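Local coordinates for uncharacterized protein (Bordetella bronchiseptica, PDB 4XG0), which probably acts as an ATP-dependent kinase of the DUF1537 family, which phosphorylates acid sugars in catabolic pathways, at residues R283-T288 / R337-L342; A299-E304 / D316-L321; V401-G406 / D411-A416. All coordinates share one frame; numbering follows the deposited sequence.

Interaction 1 (R283-T288 / R337-L342); sequences RTWAPT and RRLGEL
W285 reaches the helix 334-349 with the far corner of its six-membered ring, and the contact is wholly apolar. Its CH2 atom lies 3.6 Å from CD1 of L342, and CD1 sits equally close to CZ3, so one methyl straddles that ring bond. The L342 side chain runs at about a right angle to the indole. L339, one helical turn earlier, adds CD2 at 4.0 Å from W285 CZ3. With W285 CG anti to the backbone N (chi1 -169°), the indole is carried out from the strand toward the helix.

Strand 283-285 is an outermost strand of the mixed sheet in the nucleotide-binding C-terminal domain, and helix 334-349 follows its neighbour, strand 317-321, in the chain. The indole thus bridges a sheet edge and a helix packed against the sheet.

Within the segments, P287 lies over one face of the indole, with CG 3.6 Å above the plane and over its centre. On the helix, CD2 of L342 rests on one face of the R338 guanidinium, 3.6 Å above its plane and toward the rim.

Polar groups bond outside the contact: W285 NE1 donates to N297 OD1, and R338 forms a salt bridge with D295.

Interaction 2 (A299-E304 / D316-L321); sequences AAWTAE and DALMLL
W301 projects from helix 295-304 onto strand 317-321, with the tip of its indole between L318 and L320. This is alpha/beta layering in the nucleotide-binding C-terminal domain, a helix laid on one face of a mixed sheet. The axes of the two short elements run almost antiparallel, at 167°, and approach no closer than 11.7 Å. W301 bridges most of that separation, and L320 and L318 meet it from the strand.

The apolar contacts gather at the outer end of the six-membered ring. L320 gives the tightest of them: its CD2 methyl is 3.5 Å from W301 CH2 and nearly as close to CZ3, approaching the ring obliquely. The CB of L320 does not point straight at the helix, and it is the end of the side chain that closes the distance. L318 instead offers its CB, near the plane of the indole and 4.2 Å from CH2, so this partner meets the ring at its edge. Extension of the tryptophan follows from chi1 at 179°, which puts CG anti to the backbone N and leads the indole away from the helix.

The side chain of M319 leaves on the other face of the strand, toward V263 and helix 268-279, so the alternation of the strand divides its residues between two layers. W285 of strand 283-285 is the neighbouring aromatic residue.

No hydrogen bond joins the two segments; in the helix, the carbonyl oxygen of A299 accepts from A303 N in the usual helical bond and also from the T302 hydroxyl. Both donors approach from the same face of the carbonyl plane, and T302 OG1 lies 2.9 Å from A299 O, at 39° out of that plane.

Interaction 3 (V401-G406 / D411-A416); sequences VTKAGG and DVLIRA. With SO4 (sulfate ion), chain E.
K403 and V412 reach toward each other tip to tip, and the aliphatic part of the lysine makes the contact. The chain first runs straight from strand 399-403, with CG anti to the backbone N (chi1 -177°), then bends twice, at chi3 and chi4. The first bend sets CE against the helix, 3.7 Å from V412 CG1; CD lies almost as near the same methyl. L413 crosses the lysine at about a right angle, and its CD2 comes to 4.0 Å from K403 CE.

The double bend also turns NZ back toward its own loop, where it donates to A404 O over 2.8 Å; the nitrogen is tilted 23° from that carbonyl plane. F407 O and Q273 OE1 also accept from NZ, giving the buried ammonium three oxygen partners. In V412, CG1 stands between the backbone N and carbonyl carbon (chi1 72°), the rotation that presents this methyl to the lysine.

Two residues earlier in the strand, V401 CG1 meets the CB of A416 at 4.1 Å. The two elements run nearly antiparallel, joined by a short loop, so this strand-loop-helix unit folds the final helix back over the sheet of the C-terminal domain.

R415, on the same helix, turns instead to a sulfate ion probably from the crystallisation liquor. Its NH2 donates to O2 over 3.2 Å in the guanidinium plane, and NH1 donates to O4 over 3.3 Å; T382 OG1 is another partner of the ion.

The contact therefore separates two roles of one lysine: its methylenes pack among valine and leucine, while the three oxygens around NZ probably stabilise its positive charge and fix the end of the chain beside the loop.

Interactions 1 and 2 adjoin, with centres 8 Å apart, and interaction 2 is nested within the loop that interaction 1 closes. Strands 283-285 and 317-321 are neighbours in the sheet, probably joined there by hydrogen bonds such as W285 N to M319 O, 2.8 Å. The stacked rings of W285 and W301 join the two contacts directly, with W285 CD1 3.4 Å from W301 CG. Interaction 3 belongs to the same sheet but lies farther across it, about 17 Å from interaction 1 and 19 Å from interaction 2 between centres. The sulfate, probably from the crystallisation liquor, is held by R415 of segment 411-416, whose side chain takes no part in the packing against 401-406.

Interaction 1 (R283-T288 / R337-L342)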
ATOM      1  N   ARG A 283       9.046  10.910 -15.342  1.00 28.88           N
ATOM      2  CA  ARG A 283       9.838  11.255 -16.501  1.00 27.83           C
ATOM      3  C   ARG A 283       8.951  11.242 -17.739  1.00 31.59           C
ATOM      4  O   ARG A 283       8.273  10.250 -18.025  1.00 28.84           O
ATOM      5  CB  ARG A 283      11.006  10.282 -16.645  1.00 29.73           C
ATOM      6  CG  ARG A 283      11.992  10.397 -15.487  1.00 39.27           C
ATOM      7  CD  ARG A 283      13.433  10.074 -15.889  1.00 57.47           C
ATOM      8  NE  ARG A 283      14.382  10.697 -14.961  1.00 68.66           N
ATOM      9  CZ  ARG A 283      14.891  10.110 -13.877  1.00 68.52           C
ATOM     10  NH1 ARG A 283      15.738  10.779 -13.097  1.00 71.79           N
ATOM     11  NH2 ARG A 283      14.571   8.860 -13.560  1.00 58.56           N
ATOM     12  N   THR A 284       8.977  12.345 -18.478  1.00 31.45           N
ATOM     13  CA  THR A 284       7.945  12.605 -19.468  1.00 29.83           C
ATOM     14  C   THR A 284       8.510  12.799 -20.874  1.00 26.33           C
ATOM     15  O   THR A 284       9.390  13.631 -21.092  1.00 32.23           O
ATOM     16  CB  THR A 284       7.143  13.844 -19.035  1.00 33.70           C
ATOM     17  OG1 THR A 284       6.454  13.558 -17.804  1.00 34.41           O
ATOM     18  CG2 THR A 284       6.133  14.249 -20.085  1.00 33.59           C
ATOM     19  N   TRP A 285       7.992  12.038 -21.826  1.00 33.17           N
ATOM     20  CA  TRP A 285       8.280  12.280 -23.234  1.00 35.47           C
ATOM     21  C   TRP A 285       7.114  13.077 -23.769  1.00 28.14           C
ATOM     22  O   TRP A 285       5.978  12.582 -23.789  1.00 26.49           O
ATOM     23  CB  TRP A 285       8.408  10.953 -23.997  1.00 29.46           C
ATOM     24  CG  TRP A 285       8.939  11.064 -25.368  1.00 31.14           C
ATOM     25  CD1 TRP A 285      10.061  11.733 -25.762  1.00 30.41           C
ATOM     26  CD2 TRP A 285       8.403  10.450 -26.556  1.00 27.51           C
ATOM     27  NE1 TRP A 285      10.253  11.581 -27.123  1.00 28.62           N
ATOM     28  CE2 TRP A 285       9.253  10.794 -27.627  1.00 28.28           C
ATOM     29  CE3 TRP A 285       7.280   9.669 -26.815  1.00 25.89           C
ATOM     30  CZ2 TRP A 285       9.015  10.373 -28.934  1.00 31.48           C
ATOM     31  CZ3 TRP A 285       7.052   9.250 -28.120  1.00 26.89           C
ATOM     32  CH2 TRP A 285       7.916   9.595 -29.149  1.00 28.83           C
ATOM     33  N   ALA A 286       7.383  14.325 -24.152  1.00 28.31           N
ATOM     34  CA  ALA A 286       6.367  15.200 -24.727  1.00 28.24           C
ATOM     35  C   ALA A 286       6.812  15.714 -26.085  1.00 34.46           C
ATOM     36  O   ALA A 286       7.199  16.874 -26.230  1.00 32.22           O
ATOM     37  CB  ALA A 286       6.114  16.381 -23.784  1.00 34.21           C
ATOM     38  N   PRO A 287       6.772  14.846 -27.102  1.00 29.73           N
ATOM     39  CA  PRO A 287       7.252  15.218 -28.433  1.00 27.55           C
ATOM     40  C   PRO A 287       6.296  16.098 -29.220  1.00 28.66           C
ATOM     41  O   PRO A 287       5.102  16.084 -28.981  1.00 31.44           O
ATOM     42  CB  PRO A 287       7.380  13.857 -29.135  1.00 26.86           C
ATOM     43  CG  PRO A 287       6.329  13.025 -28.525  1.00 27.01           C
ATOM     44  CD  PRO A 287       6.286  13.455 -27.054  1.00 32.73           C
ATOM     45  N   THR A 288       6.842  16.846 -30.169  1.00 32.38           N
ATOM     46  CA  THR A 288       6.042  17.552 -31.145  1.00 34.16           C
ATOM     47  C   THR A 288       5.547  16.543 -32.165  1.00 38.62           C
ATOM     48  O   THR A 288       5.972  15.391 -32.154  1.00 35.18           O
ATOM     49  CB  THR A 288       6.882  18.578 -31.899  1.00 37.55           C
ATOM     50  OG1 THR A 288       7.857  17.886 -32.681  1.00 34.07           O
ATOM     51  CG2 THR A 288       7.582  19.488 -30.932  1.00 34.85           C
ATOM     52  N   ARG A 337      -2.270   6.118 -32.432  1.00 29.55           N
ATOM     53  CA  ARG A 337      -1.830   4.811 -32.943  1.00 33.44           C
ATOM     54  C   ARG A 337      -0.339   4.657 -32.671  1.00 28.61           C
ATOM     55  O   ARG A 337       0.138   3.617 -32.185  1.00 30.88           O
ATOM     56  CB  ARG A 337      -2.095   4.710 -34.441  1.00 34.98           C
ATOM     57  N   ARG A 338       0.394   5.702 -33.016  1.00 25.66           N
ATOM     58  CA  ARG A 338       1.835   5.763 -32.824  1.00 26.43           C
ATOM     59  C   ARG A 338       2.240   5.676 -31.353  1.00 29.15           C
ATOM     60  O   ARG A 338       3.150   4.915 -31.007  1.00 28.40           O
ATOM     61  CB  ARG A 338       2.360   7.050 -33.450  1.00 29.19           C
ATOM     62  CG  ARG A 338       3.841   7.329 -33.247  1.00 31.52           C
ATOM     63  CD  ARG A 338       4.679   6.408 -34.077  1.00 32.15           C
ATOM     64  NE  ARG A 338       6.094   6.761 -34.026  1.00 31.37           N
ATOM     65  CZ  ARG A 338       7.079   5.895 -34.261  1.00 36.99           C
ATOM     66  NH1 ARG A 338       8.337   6.295 -34.188  1.00 28.59           N
ATOM     67  NH2 ARG A 338       6.799   4.631 -34.551  1.00 35.45           N
ATOM     68  N   LEU A 339       1.596   6.458 -30.487  1.00 24.93           N
ATOM     69  CA  LEU A 339       1.901   6.383 -29.058  1.00 22.87           C
ATOM     70  C   LEU A 339       1.642   4.975 -28.525  1.00 26.95           C
ATOM     71  O   LEU A 339       2.400   4.445 -27.700  1.00 26.77           O
ATOM     72  CB  LEU A 339       1.096   7.429 -28.262  1.00 24.95           C
ATOM     73  CG  LEU A 339       1.745   8.808 -28.181  1.00 36.18           C
ATOM     74  CD1 LEU A 339       0.842   9.718 -27.356  1.00 39.19           C
ATOM     75  CD2 LEU A 339       3.153   8.749 -27.580  1.00 27.53           C
ATOM     76  N   GLY A 340       0.585   4.352 -29.029  1.00 26.50           N
ATOM     77  CA  GLY A 340       0.234   3.002 -28.624  1.00 27.80           C
ATOM     78  C   GLY A 340       1.305   2.023 -29.010  1.00 26.87           C
ATOM     79  O   GLY A 340       1.690   1.151 -28.223  1.00 28.57           O
ATOM     80  N   GLU A 341       1.783   2.144 -30.238  1.00 26.01           N
ATOM     81  CA  GLU A 341       2.822   1.231 -30.708  1.00 29.63           C
ATOM     82  C   GLU A 341       4.104   1.409 -29.903  1.00 28.55           C
ATOM     83  O   GLU A 341       4.734   0.416 -29.515  1.00 27.59           O
ATOM     84  CB  GLU A 341       3.099   1.431 -32.191  1.00 34.48           C
ATOM     85  CG  GLU A 341       2.000   0.873 -33.076  1.00 49.50           C
ATOM     86  CD  GLU A 341       2.493  -0.232 -34.005  1.00 58.93           C
ATOM     87  OE1 GLU A 341       3.165   0.094 -35.012  1.00 59.28           O
ATOM     88  OE2 GLU A 341       2.206  -1.424 -33.732  1.00 58.68           O
ATOM     89  N   LEU A 342       4.502   2.664 -29.658  1.00 23.69           N
ATOM     90  CA  LEU A 342       5.733   2.912 -28.876  1.00 24.36           C
ATOM     91  C   LEU A 342       5.613   2.423 -27.407  1.00 22.51           C
ATOM     92  O   LEU A 342       6.536   1.793 -26.863  1.00 23.18           O
ATOM     93  CB  LEU A 342       6.094   4.403 -28.927  1.00 23.04           C
ATOM     94  CG  LEU A 342       6.412   4.917 -30.351  1.00 24.93           C
ATOM     95  CD1 LEU A 342       6.672   6.411 -30.378  1.00 33.53           C
ATOM     96  CD2 LEU A 342       7.602   4.177 -30.960  1.00 29.04           C
TER

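Interaction 2 (A299-E304 / D316-L321)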
ATOM      1  N   ALA A 299      13.877   6.583 -29.924  1.00 33.05           N
ATOM      2  CA  ALA A 299      15.082   5.850 -29.533  1.00 37.78           C
ATOM      3  C   ALA A 299      15.937   6.623 -28.516  1.00 37.02           C
ATOM      4  O   ALA A 299      16.412   6.058 -27.542  1.00 38.67           O
ATOM      5  CB  ALA A 299      15.893   5.491 -30.759  1.00 39.70           C
ATOM      6  N   ALA A 300      16.115   7.919 -28.734  1.00 43.33           N
ATOM      7  CA  ALA A 300      16.949   8.726 -27.840  1.00 43.10           C
ATOM      8  C   ALA A 300      16.312   8.894 -26.456  1.00 47.03           C
ATOM      9  O   ALA A 300      17.000   8.995 -25.440  1.00 39.68           O
ATOM     10  CB  ALA A 300      17.227  10.092 -28.466  1.00 50.07           C
ATOM     11  N   TRP A 301      14.990   8.942 -26.398  1.00 40.84           N
ATOM     12  CA  TRP A 301      14.361   9.144 -25.103  1.00 35.33           C
ATOM     13  C   TRP A 301      14.404   7.850 -24.319  1.00 42.92           C
ATOM     14  O   TRP A 301      14.698   7.853 -23.125  1.00 48.06           O
ATOM     15  CB  TRP A 301      12.934   9.658 -25.250  1.00 31.15           C
ATOM     16  CG  TRP A 301      12.242   9.855 -23.928  1.00 44.82           C
ATOM     17  CD1 TRP A 301      12.373  10.919 -23.075  1.00 47.00           C
ATOM     18  CD2 TRP A 301      11.311   8.959 -23.312  1.00 37.15           C
ATOM     19  NE1 TRP A 301      11.578  10.737 -21.971  1.00 44.54           N
ATOM     20  CE2 TRP A 301      10.920   9.538 -22.089  1.00 41.87           C
ATOM     21  CE3 TRP A 301      10.776   7.720 -23.677  1.00 37.73           C
ATOM     22  CZ2 TRP A 301      10.000   8.925 -21.234  1.00 36.03           C
ATOM     23  CZ3 TRP A 301       9.873   7.116 -22.837  1.00 39.61           C
ATOM     24  CH2 TRP A 301       9.488   7.718 -21.621  1.00 32.91           C
ATOM     25  N   THR A 302      14.139   6.737 -24.994  1.00 40.67           N
ATOM     26  CA  THR A 302      14.104   5.444 -24.312  1.00 45.00           C
ATOM     27  C   THR A 302      15.484   5.095 -23.767  1.00 51.05           C
ATOM     28  O   THR A 302      15.610   4.564 -22.661  1.00 51.66           O
ATOM     29  CB  THR A 302      13.612   4.328 -25.232  1.00 44.17           C
ATOM     30  OG1 THR A 302      14.442   4.251 -26.401  1.00 47.06           O
ATOM     31  CG2 THR A 302      12.165   4.587 -25.634  1.00 45.77           C
ATOM     32  N   ALA A 303      16.514   5.434 -24.532  1.00 43.88           N
ATOM     33  CA  ALA A 303      17.887   5.228 -24.082  1.00 47.11           C
ATOM     34  C   ALA A 303      18.125   6.003 -22.792  1.00 43.14           C
ATOM     35  O   ALA A 303      18.735   5.494 -21.851  1.00 42.72           O
ATOM     36  CB  ALA A 303      18.866   5.658 -25.150  1.00 41.07           C
ATOM     37  N   GLU A 304      17.614   7.229 -22.753  1.00 50.81           N
ATOM     38  CA  GLU A 304      17.800   8.120 -21.613  1.00 53.75           C
ATOM     39  C   GLU A 304      17.144   7.604 -20.328  1.00 60.51           C
ATOM     40  O   GLU A 304      17.656   7.813 -19.226  1.00 54.93           O
ATOM     41  CB  GLU A 304      17.234   9.497 -21.949  1.00 60.35           C
ATOM     42  CG  GLU A 304      17.510  10.549 -20.894  1.00 67.10           C
ATOM     43  CD  GLU A 304      17.117  11.945 -21.349  1.00 73.16           C
ATOM     44  OE1 GLU A 304      16.587  12.076 -22.479  1.00 70.16           O
ATOM     45  OE2 GLU A 304      17.343  12.908 -20.578  1.00 76.78           O
ATOM     46  N   ASP A 316       7.643   6.463  -9.381  1.00 33.83           N
ATOM     47  CA  ASP A 316       8.291   5.504 -10.280  1.00 39.09           C
ATOM     48  C   ASP A 316       7.436   5.324 -11.536  1.00 37.42           C
ATOM     49  O   ASP A 316       6.783   4.289 -11.722  1.00 31.62           O
ATOM     50  CB  ASP A 316       8.473   4.170  -9.569  1.00 37.39           C
ATOM     51  CG  ASP A 316       9.412   3.227 -10.311  1.00 47.34           C
ATOM     52  OD1 ASP A 316       9.891   3.596 -11.408  1.00 47.34           O
ATOM     53  OD2 ASP A 316       9.656   2.112  -9.790  1.00 48.65           O
ATOM     54  N   ALA A 317       7.446   6.350 -12.382  1.00 39.68           N
ATOM     55  CA  ALA A 317       6.521   6.436 -13.495  1.00 27.89           C
ATOM     56  C   ALA A 317       7.173   7.083 -14.697  1.00 28.76           C
ATOM     57  O   ALA A 317       7.997   7.979 -14.553  1.00 27.04           O
ATOM     58  CB  ALA A 317       5.290   7.234 -13.079  1.00 32.93           C
ATOM     59  N   LEU A 318       6.810   6.602 -15.884  1.00 27.49           N
ATOM     60  CA  LEU A 318       7.185   7.231 -17.150  1.00 25.03           C
ATOM     61  C   LEU A 318       5.893   7.691 -17.821  1.00 24.40           C
ATOM     62  O   LEU A 318       4.901   6.978 -17.748  1.00 24.78           O
ATOM     63  CB  LEU A 318       7.895   6.219 -18.047  1.00 24.15           C
ATOM     64  CG  LEU A 318       9.175   5.596 -17.472  1.00 28.27           C
ATOM     65  CD1 LEU A 318       9.637   4.431 -18.316  1.00 32.07           C
ATOM     66  CD2 LEU A 318      10.247   6.630 -17.377  1.00 33.18           C
ATOM     67  N   MET A 319       5.891   8.864 -18.449  1.00 23.62           N
ATOM     68  CA  MET A 319       4.709   9.346 -19.159  1.00 21.68           C
ATOM     69  C   MET A 319       5.007   9.694 -20.610  1.00 22.54           C
ATOM     70  O   MET A 319       5.979  10.380 -20.895  1.00 27.10           O
ATOM     71  CB  MET A 319       4.079  10.557 -18.455  1.00 23.97           C
ATOM     72  CG  MET A 319       2.795  11.042 -19.097  1.00 26.65           C
ATOM     73  SD  MET A 319       1.967  12.319 -18.101  1.00 28.29           S
ATOM     74  CE  MET A 319       3.142  13.649 -18.305  1.00 30.60           C
ATOM     75  N   LEU A 320       4.179   9.180 -21.524  1.00 23.50           N
ATOM     76  CA  LEU A 320       4.179   9.623 -22.917  1.00 21.77           C
ATOM     77  C   LEU A 320       2.988  10.538 -23.146  1.00 23.89           C
ATOM     78  O   LEU A 320       1.836  10.132 -22.966  1.00 24.51           O
ATOM     79  CB  LEU A 320       4.108   8.438 -23.879  1.00 22.98           C
ATOM     80  CG  LEU A 320       4.891   7.206 -23.456  1.00 23.80           C
ATOM     81  CD1 LEU A 320       4.765   6.113 -24.529  1.00 29.43           C
ATOM     82  CD2 LEU A 320       6.349   7.538 -23.244  1.00 24.86           C
ATOM     83  N   LEU A 321       3.278  11.774 -23.523  1.00 26.18           N
ATOM     84  CA  LEU A 321       2.269  12.803 -23.699  1.00 25.90           C
ATOM     85  C   LEU A 321       2.061  13.161 -25.182  1.00 30.72           C
ATOM     86  O   LEU A 321       2.987  13.613 -25.858  1.00 26.54           O
ATOM     87  CB  LEU A 321       2.691  14.041 -22.911  1.00 27.31           C
ATOM     88  CG  LEU A 321       1.690  15.206 -22.881  1.00 29.94           C
ATOM     89  CD1 LEU A 321       0.339  14.706 -22.377  1.00 30.51           C
ATOM     90  CD2 LEU A 321       2.238  16.349 -22.023  1.00 34.35           C
TER

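Interaction 3 (V401-G406 / D411-A416)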
ATOM      1  N   VAL A 401      -4.835   0.224 -16.402  1.00 17.71           N
ATOM      2  CA  VAL A 401      -5.892   1.120 -15.991  1.00 16.54           C
ATOM      3  C   VAL A 401      -6.271   1.918 -17.213  1.00 15.97           C
ATOM      4  O   VAL A 401      -5.412   2.410 -17.946  1.00 19.82           O
ATOM      5  CB  VAL A 401      -5.401   2.114 -14.902  1.00 19.79           C
ATOM      6  CG1 VAL A 401      -6.393   3.255 -14.694  1.00 19.94           C
ATOM      7  CG2 VAL A 401      -5.111   1.400 -13.593  1.00 20.57           C
ATOM      8  N   THR A 402      -7.564   2.045 -17.446  1.00 19.77           N
ATOM      9  CA  THR A 402      -8.020   2.854 -18.545  1.00 21.63           C
ATOM     10  C   THR A 402      -8.956   3.950 -18.013  1.00 17.66           C
ATOM     11  O   THR A 402      -9.590   3.826 -16.945  1.00 22.22           O
ATOM     12  CB  THR A 402      -8.706   1.979 -19.615  1.00 29.52           C
ATOM     13  OG1 THR A 402      -9.643   1.116 -18.966  1.00 33.49           O
ATOM     14  CG2 THR A 402      -7.675   1.112 -20.327  1.00 26.39           C
ATOM     15  N   LYS A 403      -9.045   5.036 -18.766  1.00 19.88           N
ATOM     16  CA  LYS A 403      -9.834   6.176 -18.311  1.00 22.36           C
ATOM     17  C   LYS A 403     -10.223   7.037 -19.487  1.00 24.38           C
ATOM     18  O   LYS A 403      -9.424   7.242 -20.395  1.00 23.35           O
ATOM     19  CB  LYS A 403      -9.027   7.025 -17.315  1.00 22.28           C
ATOM     20  CG  LYS A 403      -9.763   8.193 -16.724  1.00 31.77           C
ATOM     21  CD  LYS A 403      -8.875   9.045 -15.799  1.00 26.25           C
ATOM     22  CE  LYS A 403      -7.913   9.950 -16.580  1.00 22.32           C
ATOM     23  NZ  LYS A 403      -8.655  11.017 -17.358  1.00 22.25           N
ATOM     24  N   ALA A 404     -11.438   7.560 -19.460  1.00 25.09           N
ATOM     25  CA  ALA A 404     -11.827   8.503 -20.489  1.00 28.07           C
ATOM     26  C   ALA A 404     -11.041   9.804 -20.278  1.00 22.42           C
ATOM     27  O   ALA A 404     -10.687  10.155 -19.149  1.00 22.55           O
ATOM     28  CB  ALA A 404     -13.296   8.739 -20.458  1.00 24.86           C
ATOM     29  N   GLY A 405     -10.768  10.497 -21.372  1.00 25.00           N
ATOM     30  CA  GLY A 405      -9.868  11.629 -21.378  1.00 28.59           C
ATOM     31  C   GLY A 405     -10.358  12.763 -20.506  1.00 29.02           C
ATOM     32  O   GLY A 405      -9.556  13.418 -19.860  1.00 31.72           O
ATOM     33  N   GLY A 406     -11.670  12.990 -20.487  1.00 28.82           N
ATOM     34  CA  GLY A 406     -12.225  14.118 -19.761  1.00 31.28           C
ATOM     35  C   GLY A 406     -12.516  13.827 -18.297  1.00 33.06           C
ATOM     36  O   GLY A 406     -12.950  14.719 -17.571  1.00 33.42           O
ATOM     37  N   ASP A 411      -5.354  14.818  -9.767  1.00 21.71           N
ATOM     38  CA  ASP A 411      -4.379  13.813  -9.294  1.00 20.88           C
ATOM     39  C   ASP A 411      -4.687  12.385  -9.757  1.00 19.66           C
ATOM     40  O   ASP A 411      -4.011  11.450  -9.339  1.00 19.85           O
ATOM     41  CB  ASP A 411      -4.257  13.838  -7.755  1.00 21.45           C
ATOM     42  CG  ASP A 411      -5.502  13.319  -7.048  1.00 24.14           C
ATOM     43  OD1 ASP A 411      -6.523  13.084  -7.742  1.00 23.81           O
ATOM     44  OD2 ASP A 411      -5.490  13.231  -5.781  1.00 27.41           O
ATOM     45  N   VAL A 412      -5.617  12.221 -10.689  1.00 22.14           N
ATOM     46  CA  VAL A 412      -6.105  10.868 -11.000  1.00 22.67           C
ATOM     47  C   VAL A 412      -5.062   9.963 -11.651  1.00 21.02           C
ATOM     48  O   VAL A 412      -5.079   8.751 -11.405  1.00 19.85           O
ATOM     49  CB  VAL A 412      -7.395  10.864 -11.829  1.00 19.48           C
ATOM     50  CG1 VAL A 412      -7.135  11.288 -13.256  1.00 22.72           C
ATOM     51  CG2 VAL A 412      -8.015   9.459 -11.798  1.00 25.11           C
ATOM     52  N   LEU A 413      -4.128  10.502 -12.435  1.00 18.80           N
ATOM     53  CA  LEU A 413      -3.122   9.621 -13.055  1.00 17.62           C
ATOM     54  C   LEU A 413      -2.062   9.224 -12.019  1.00 19.85           C
ATOM     55  O   LEU A 413      -1.528   8.112 -12.058  1.00 19.82           O
ATOM     56  CB  LEU A 413      -2.483  10.246 -14.281  1.00 20.78           C
ATOM     57  CG  LEU A 413      -3.434  10.589 -15.435  1.00 21.69           C
ATOM     58  CD1 LEU A 413      -2.706  11.360 -16.524  1.00 24.52           C
ATOM     59  CD2 LEU A 413      -4.041   9.351 -16.011  1.00 20.43           C
ATOM     60  N   ILE A 414      -1.766  10.141 -11.097  1.00 17.67           N
ATOM     61  CA  ILE A 414      -0.877   9.842  -9.987  1.00 17.86           C
ATOM     62  C   ILE A 414      -1.480   8.698  -9.169  1.00 20.29           C
ATOM     63  O   ILE A 414      -0.815   7.680  -8.869  1.00 17.35           O
ATOM     64  CB  ILE A 414      -0.666  11.090  -9.106  1.00 21.90           C
ATOM     65  CG1 ILE A 414       0.099  12.142  -9.896  1.00 23.01           C
ATOM     66  CG2 ILE A 414       0.081  10.737  -7.847  1.00 22.90           C
ATOM     67  CD1 ILE A 414       0.057  13.516  -9.258  1.00 24.66           C
ATOM     68  N   ARG A 415      -2.742   8.857  -8.837  1.00 19.16           N
ATOM     69  CA  ARG A 415      -3.468   7.831  -8.092  1.00 21.33           C
ATOM     70  C   ARG A 415      -3.501   6.487  -8.832  1.00 22.25           C
ATOM     71  O   ARG A 415      -3.396   5.445  -8.205  1.00 18.36           O
ATOM     72  CB  ARG A 415      -4.884   8.288  -7.777  1.00 18.53           C
ATOM     73  CG  ARG A 415      -4.955   9.441  -6.761  1.00 22.37           C
ATOM     74  CD  ARG A 415      -6.430   9.812  -6.436  1.00 29.94           C
ATOM     75  NE  ARG A 415      -7.152   8.705  -5.798  1.00 37.76           N
ATOM     76  CZ  ARG A 415      -8.478   8.605  -5.703  1.00 37.47           C
ATOM     77  NH1 ARG A 415      -9.271   9.535  -6.224  1.00 36.35           N
ATOM     78  NH2 ARG A 415      -9.025   7.553  -5.091  1.00 38.27           N
ATOM     79  N   ALA A 416      -3.709   6.527 -10.146  1.00 19.12           N
ATOM     80  CA  ALA A 416      -3.729   5.315 -10.996  1.00 16.17           C
ATOM     81  C   ALA A 416      -2.430   4.571 -10.957  1.00 15.28           C
ATOM     82  O   ALA A 416      -2.426   3.347 -10.736  1.00 17.58           O
ATOM     83  CB  ALA A 416      -4.065   5.668 -12.420  1.00 19.23           C
TER
HETATM   84  S   SO4 E 504     -12.665   8.624  -4.431  1.00 62.68           S
HETATM   85  O1  SO4 E 504     -11.896   9.063  -3.260  1.00 59.76           O
HETATM   86  O2  SO4 E 504     -12.185   7.312  -4.871  1.00 55.19           O
HETATM   87  O3  SO4 E 504     -14.095   8.543  -4.100  1.00 58.83           O
HETATM   88  O4  SO4 E 504     -12.479   9.583  -5.528  1.00 58.61           O